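Long-range contact in glutamine amidotransferase domain-containing protein (Thermotoga maritima, PDB 1O1Y), which probably acts as a class I glutamine amidotransferase, releasing ammonia from glutamine for transfer to an acceptor that is not known: residues G102-V114 with H150-R162. Numbering follows the deposited sequence.
Sequences GSQMLAKVLGASV and HGDTFDLPRRATR. With SO4 (sulfate ion), chain C.
Leu110 O, just past the C-terminal end of helix 102-109, is joined to the type I turn Pro157-Ala160 through two waters and by no direct bond: one water donates to it and accepts from Arg158 N, while the other donates at 2.7 Å from Leu110 O and accepts from both Arg159 N and Arg159 NE. The Arg159 chain bends at chi3, bringing NH2 to 3.7 Å from Leu110 CD2. Beside this polar bridge the fit is apolar, with Leu110 CB 3.6 Å from Pro157 CB, and Pro157 CG also meeting Ala107 and Ala112. Gly111, at positive phi, is the C-prime residue of a Schellman motif that ends the helix and turns the chain into a two-stranded antiparallel sheet, strands 114-116 and 152-154. Val114 and Phe154 form a non-hydrogen-bonded pair there; just beyond it Asp155 N donates to Ser113 O at 3.0 Å, with 162° at the hydrogen. The Phe154 ring, its CG between backbone N and carbonyl carbon (chi1 50°), packs against the helix: Gln104 CG is 3.7 Å from Phe154 CD1, and Ser103 OG and Ala107 CB also touch the ring. The helix belongs to the glutaminase domain and begins just after the oxidised cysteine at position 100, probably the nucleophile, as in class I relatives; Ser103 OG hydrogen-bonds to the backbone O of that residue. Gln104 extends beyond CG across Asp152, their amide and carboxylate planes 41° apart, and a water donates to both Gln104 OE1 and Asp152 OD2. Gln104 NE2 hydrogen-bonds to Gln183 OE1, so an alanine here would probably leave that oxygen without this donor, break the water link to Asp152 and uncover the Phe154 ring beside CD1. Asp152 N and Gly151 N both donate to O2 of a sulfate ion, probably from the crystallisation liquor, the former at 2.9 Å between Asp152 N and O2.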
loop_
_atom_site.group_PDB
_atom_site.type_symbol
_atom_site.label_atom_id
_atom_site.label_comp_id
_atom_site.label_asym_id
_atom_site.label_seq_id
_atom_site.Cartn_x
_atom_site.Cartn_y
_atom_site.Cartn_z
ATOM N N GLY A 102 5.492 1.578 -1.027
ATOM C CA GLY A 102 5.004 1.452 -2.384
ATOM C C GLY A 102 4.466 2.744 -2.940
ATOM O O GLY A 102 4.678 3.032 -4.111
ATOM N N SER A 103 3.705 3.498 -2.130
ATOM C CA SER A 103 3.153 4.769 -2.584
ATOM C C SER A 103 4.267 5.795 -2.789
ATOM O O SER A 103 4.199 6.613 -3.710
ATOM C CB SER A 103 2.095 5.330 -1.599
ATOM O OG SER A 103 2.664 5.724 -0.337
ATOM N N GLN A 104 5.265 5.781 -1.920
ATOM C CA GLN A 104 6.394 6.711 -2.006
ATOM C C GLN A 104 7.263 6.392 -3.216
ATOM O O GLN A 104 7.713 7.286 -3.925
ATOM C CB GLN A 104 7.217 6.598 -0.727
ATOM C CG GLN A 104 6.456 7.147 0.443
ATOM C CD GLN A 104 7.000 6.736 1.761
ATOM O OE1 GLN A 104 8.036 6.059 1.865
ATOM N NE2 GLN A 104 6.304 7.139 2.802
HETATM N N MSE A 105 7.455 5.107 -3.503
HETATM C CA MSE A 105 8.225 4.701 -4.685
HETATM C C MSE A 105 7.508 5.106 -5.957
HETATM O O MSE A 105 8.139 5.545 -6.919
HETATM C CB MSE A 105 8.488 3.189 -4.664
HETATM C CG MSE A 105 9.443 2.809 -3.525
HETATM SE SE MSE A 105 9.747 0.905 -3.420
HETATM C CE MSE A 105 10.731 0.664 -5.047
ATOM N N LEU A 106 6.192 4.971 -5.968
ATOM C CA LEU A 106 5.408 5.408 -7.114
ATOM C C LEU A 106 5.531 6.930 -7.296
ATOM O O LEU A 106 5.730 7.423 -8.412
ATOM C CB LEU A 106 3.925 5.018 -6.953
ATOM C CG LEU A 106 2.971 5.507 -8.065
ATOM C CD1 LEU A 106 3.316 4.962 -9.438
ATOM C CD2 LEU A 106 1.512 5.150 -7.705
ATOM N N ALA A 107 5.382 7.683 -6.215
ATOM C CA ALA A 107 5.524 9.145 -6.270
ATOM C C ALA A 107 6.871 9.570 -6.838
ATOM O O ALA A 107 6.964 10.478 -7.645
ATOM C CB ALA A 107 5.346 9.744 -4.907
ATOM N N LYS A 108 7.934 8.909 -6.399
ATOM C CA LYS A 108 9.271 9.177 -6.905
ATOM C C LYS A 108 9.386 8.938 -8.426
ATOM O O LYS A 108 9.963 9.734 -9.135
ATOM C CB LYS A 108 10.310 8.322 -6.132
ATOM C CG LYS A 108 11.706 8.451 -6.674
ATOM C CD LYS A 108 12.705 7.637 -5.819
ATOM C CE LYS A 108 13.984 7.331 -6.598
ATOM N NZ LYS A 108 15.057 6.592 -5.830
ATOM N N VAL A 109 8.862 7.816 -8.902
ATOM C CA VAL A 109 8.908 7.506 -10.326
ATOM C C VAL A 109 8.172 8.589 -11.133
ATOM O O VAL A 109 8.586 8.952 -12.254
ATOM C CB VAL A 109 8.390 6.098 -10.600
ATOM C CG1 VAL A 109 8.207 5.871 -12.074
ATOM C CG2 VAL A 109 9.352 5.063 -10.027
ATOM N N LEU A 110 7.116 9.146 -10.537
ATOM C CA LEU A 110 6.300 10.195 -11.166
ATOM C C LEU A 110 6.894 11.589 -10.898
ATOM O O LEU A 110 6.258 12.624 -11.159
ATOM C CB LEU A 110 4.876 10.101 -10.621
ATOM C CG LEU A 110 4.139 8.825 -11.055
ATOM C CD1 LEU A 110 2.778 8.816 -10.402
ATOM C CD2 LEU A 110 4.005 8.761 -12.551
ATOM N N GLY A 111 8.101 11.625 -10.348
ATOM C CA GLY A 111 8.865 12.854 -10.301
ATOM C C GLY A 111 8.806 13.653 -9.001
ATOM O O GLY A 111 9.418 14.707 -8.941
ATOM N N ALA A 112 8.142 13.138 -7.969
ATOM C CA ALA A 112 7.918 13.880 -6.716
ATOM C C ALA A 112 8.957 13.498 -5.675
ATOM O O ALA A 112 9.414 12.377 -5.661
ATOM C CB ALA A 112 6.547 13.578 -6.163
ATOM N N SER A 113 9.293 14.438 -4.801
ATOM C CA SER A 113 10.217 14.197 -3.709
ATOM C C SER A 113 9.541 13.377 -2.623
ATOM O O SER A 113 8.336 13.510 -2.353
ATOM C CB SER A 113 10.728 15.540 -3.124
ATOM O OG SER A 113 11.458 16.305 -4.055
ATOM N N VAL A 114 10.345 12.552 -1.985
ATOM C CA VAL A 114 9.986 11.819 -0.794
ATOM C C VAL A 114 10.920 12.268 0.328
ATOM O O VAL A 114 12.122 12.514 0.123
ATOM C CB VAL A 114 10.171 10.293 -1.051
ATOM C CG1 VAL A 114 9.945 9.471 0.210
ATOM C CG2 VAL A 114 9.304 9.881 -2.220
ATOM N N HIS A 150 4.223 4.928 9.381
ATOM C CA HIS A 150 5.160 5.612 8.487
ATOM C C HIS A 150 5.718 6.864 9.137
ATOM O O HIS A 150 5.043 7.534 9.902
ATOM C CB HIS A 150 4.498 5.947 7.132
ATOM C CG HIS A 150 3.586 7.133 7.172
ATOM N ND1 HIS A 150 3.986 8.394 6.765
ATOM C CD2 HIS A 150 2.308 7.267 7.605
ATOM C CE1 HIS A 150 2.993 9.249 6.955
ATOM N NE2 HIS A 150 1.971 8.594 7.484
ATOM N N GLY A 151 6.946 7.173 8.751
ATOM C CA GLY A 151 7.617 8.392 9.104
ATOM C C GLY A 151 7.890 9.292 7.917
ATOM O O GLY A 151 8.161 10.463 8.122
ATOM N N ASP A 152 7.860 8.746 6.716
ATOM C CA ASP A 152 8.133 9.540 5.510
ATOM C C ASP A 152 6.828 9.913 4.849
ATOM O O ASP A 152 5.772 9.281 5.050
ATOM C CB ASP A 152 8.983 8.775 4.505
ATOM C CG ASP A 152 10.475 8.744 4.861
ATOM O OD1 ASP A 152 10.918 9.321 5.909
ATOM O OD2 ASP A 152 11.278 8.104 4.121
ATOM N N THR A 153 6.910 10.958 4.054
ATOM C CA THR A 153 5.819 11.386 3.170
ATOM C C THR A 153 6.356 11.839 1.808
ATOM O O THR A 153 7.497 11.608 1.477
ATOM C CB THR A 153 4.968 12.496 3.913
ATOM O OG1 THR A 153 3.735 12.753 3.208
ATOM C CG2 THR A 153 5.691 13.782 4.008
ATOM N N PHE A 154 5.512 12.450 0.990
ATOM C CA PHE A 154 5.887 12.820 -0.350
ATOM C C PHE A 154 5.092 14.027 -0.816
ATOM O O PHE A 154 4.042 14.346 -0.274
ATOM C CB PHE A 154 5.684 11.636 -1.327
ATOM C CG PHE A 154 4.318 10.989 -1.230
ATOM C CD1 PHE A 154 4.098 9.918 -0.376
ATOM C CD2 PHE A 154 3.242 11.491 -1.957
ATOM C CE1 PHE A 154 2.810 9.372 -0.252
ATOM C CE2 PHE A 154 1.966 10.943 -1.844
ATOM C CZ PHE A 154 1.753 9.895 -0.987
ATOM N N ASP A 155 5.626 14.681 -1.845
ATOM C CA ASP A 155 4.899 15.686 -2.619
ATOM C C ASP A 155 3.951 14.982 -3.586
ATOM O O ASP A 155 4.175 13.856 -3.992
ATOM C CB ASP A 155 5.855 16.504 -3.433
ATOM C CG ASP A 155 6.646 17.489 -2.606
ATOM O OD1 ASP A 155 6.192 17.827 -1.479
ATOM O OD2 ASP A 155 7.724 17.973 -3.031
ATOM N N LEU A 156 2.874 15.659 -3.955
ATOM C CA LEU A 156 1.942 15.127 -4.954
ATOM C C LEU A 156 2.545 15.255 -6.342
ATOM O O LEU A 156 2.914 16.333 -6.748
ATOM C CB LEU A 156 0.631 15.913 -4.887
ATOM C CG LEU A 156 -0.514 15.508 -5.827
ATOM C CD1 LEU A 156 -1.043 14.176 -5.416
ATOM C CD2 LEU A 156 -1.593 16.541 -5.788
ATOM N N PRO A 157 2.696 14.153 -7.081
ATOM C CA PRO A 157 3.260 14.270 -8.415
ATOM C C PRO A 157 2.402 15.156 -9.296
ATOM O O PRO A 157 1.175 15.233 -9.142
ATOM C CB PRO A 157 3.232 12.844 -8.941
ATOM C CG PRO A 157 3.285 11.970 -7.735
ATOM C CD PRO A 157 2.474 12.741 -6.706
ATOM N N ARG A 158 3.064 15.806 -10.214
ATOM C CA ARG A 158 2.413 16.805 -11.049
ATOM C C ARG A 158 1.252 16.182 -11.795
ATOM O O ARG A 158 0.177 16.762 -11.898
ATOM C CB ARG A 158 3.386 17.405 -12.035
ATOM C CG ARG A 158 2.741 18.527 -12.858
ATOM C CD ARG A 158 3.684 19.183 -13.855
ATOM N NE ARG A 158 4.468 18.166 -14.542
ATOM C CZ ARG A 158 4.137 17.595 -15.691
ATOM N NH1 ARG A 158 3.054 17.978 -16.365
ATOM N NH2 ARG A 158 4.927 16.653 -16.190
ATOM N N ARG A 159 1.433 15.002 -12.330
ATOM C CA ARG A 159 0.310 14.498 -13.128
ATOM C C ARG A 159 -0.824 13.805 -12.279
ATOM O O ARG A 159 -1.883 13.421 -12.796
ATOM C CB ARG A 159 0.886 13.587 -14.213
ATOM C CG ARG A 159 1.720 14.341 -15.296
ATOM C CD ARG A 159 2.679 13.414 -16.096
ATOM N NE ARG A 159 3.735 12.833 -15.241
ATOM C CZ ARG A 159 4.502 11.778 -15.559
ATOM N NH1 ARG A 159 4.348 11.132 -16.718
ATOM N NH2 ARG A 159 5.434 11.361 -14.707
ATOM N N ALA A 160 -0.623 13.702 -10.972
ATOM C CA ALA A 160 -1.507 12.922 -10.127
ATOM C C ALA A 160 -2.656 13.718 -9.528
ATOM O O ALA A 160 -2.577 14.951 -9.340
ATOM C CB ALA A 160 -0.695 12.256 -9.009
ATOM N N THR A 161 -3.737 13.002 -9.240
ATOM C CA THR A 161 -4.866 13.517 -8.480
ATOM C C THR A 161 -4.750 13.127 -7.056
ATOM O O THR A 161 -4.635 11.952 -6.758
ATOM C CB THR A 161 -6.144 12.923 -9.071
ATOM O OG1 THR A 161 -6.233 13.396 -10.409
ATOM C CG2 THR A 161 -7.387 13.491 -8.380
ATOM N N ARG A 162 -4.788 14.087 -6.137
ATOM C CA ARG A 162 -4.860 13.735 -4.716
ATOM C C ARG A 162 -6.246 13.174 -4.411
ATOM O O ARG A 162 -7.246 13.760 -4.808
ATOM C CB ARG A 162 -4.679 14.965 -3.827
ATOM C CG ARG A 162 -4.619 14.630 -2.328
ATOM C CD ARG A 162 -4.432 15.833 -1.411
ATOM N NE ARG A 162 -3.140 16.489 -1.643
ATOM C CZ ARG A 162 -2.932 17.634 -2.278
ATOM N NH1 ARG A 162 -3.925 18.398 -2.781
ATOM N NH2 ARG A 162 -1.673 18.041 -2.408
HETATM S S SO4 C . 8.991 5.133 6.742
HETATM O O1 SO4 C . 8.980 4.988 8.183
HETATM O O2 SO4 C . 7.842 5.870 6.164
HETATM O O3 SO4 C . 8.903 3.768 6.222
HETATM O O4 SO4 C . 10.248 5.714 6.243
HETATM O O HOH W 1 10.858 6.551 1.800
HETATM O O HOH W 2 5.945 15.275 -10.317
HETATM O O HOH W 3 4.299 13.673 -12.692
HETATM O O HOH W 4 9.032 17.310 -5.258
#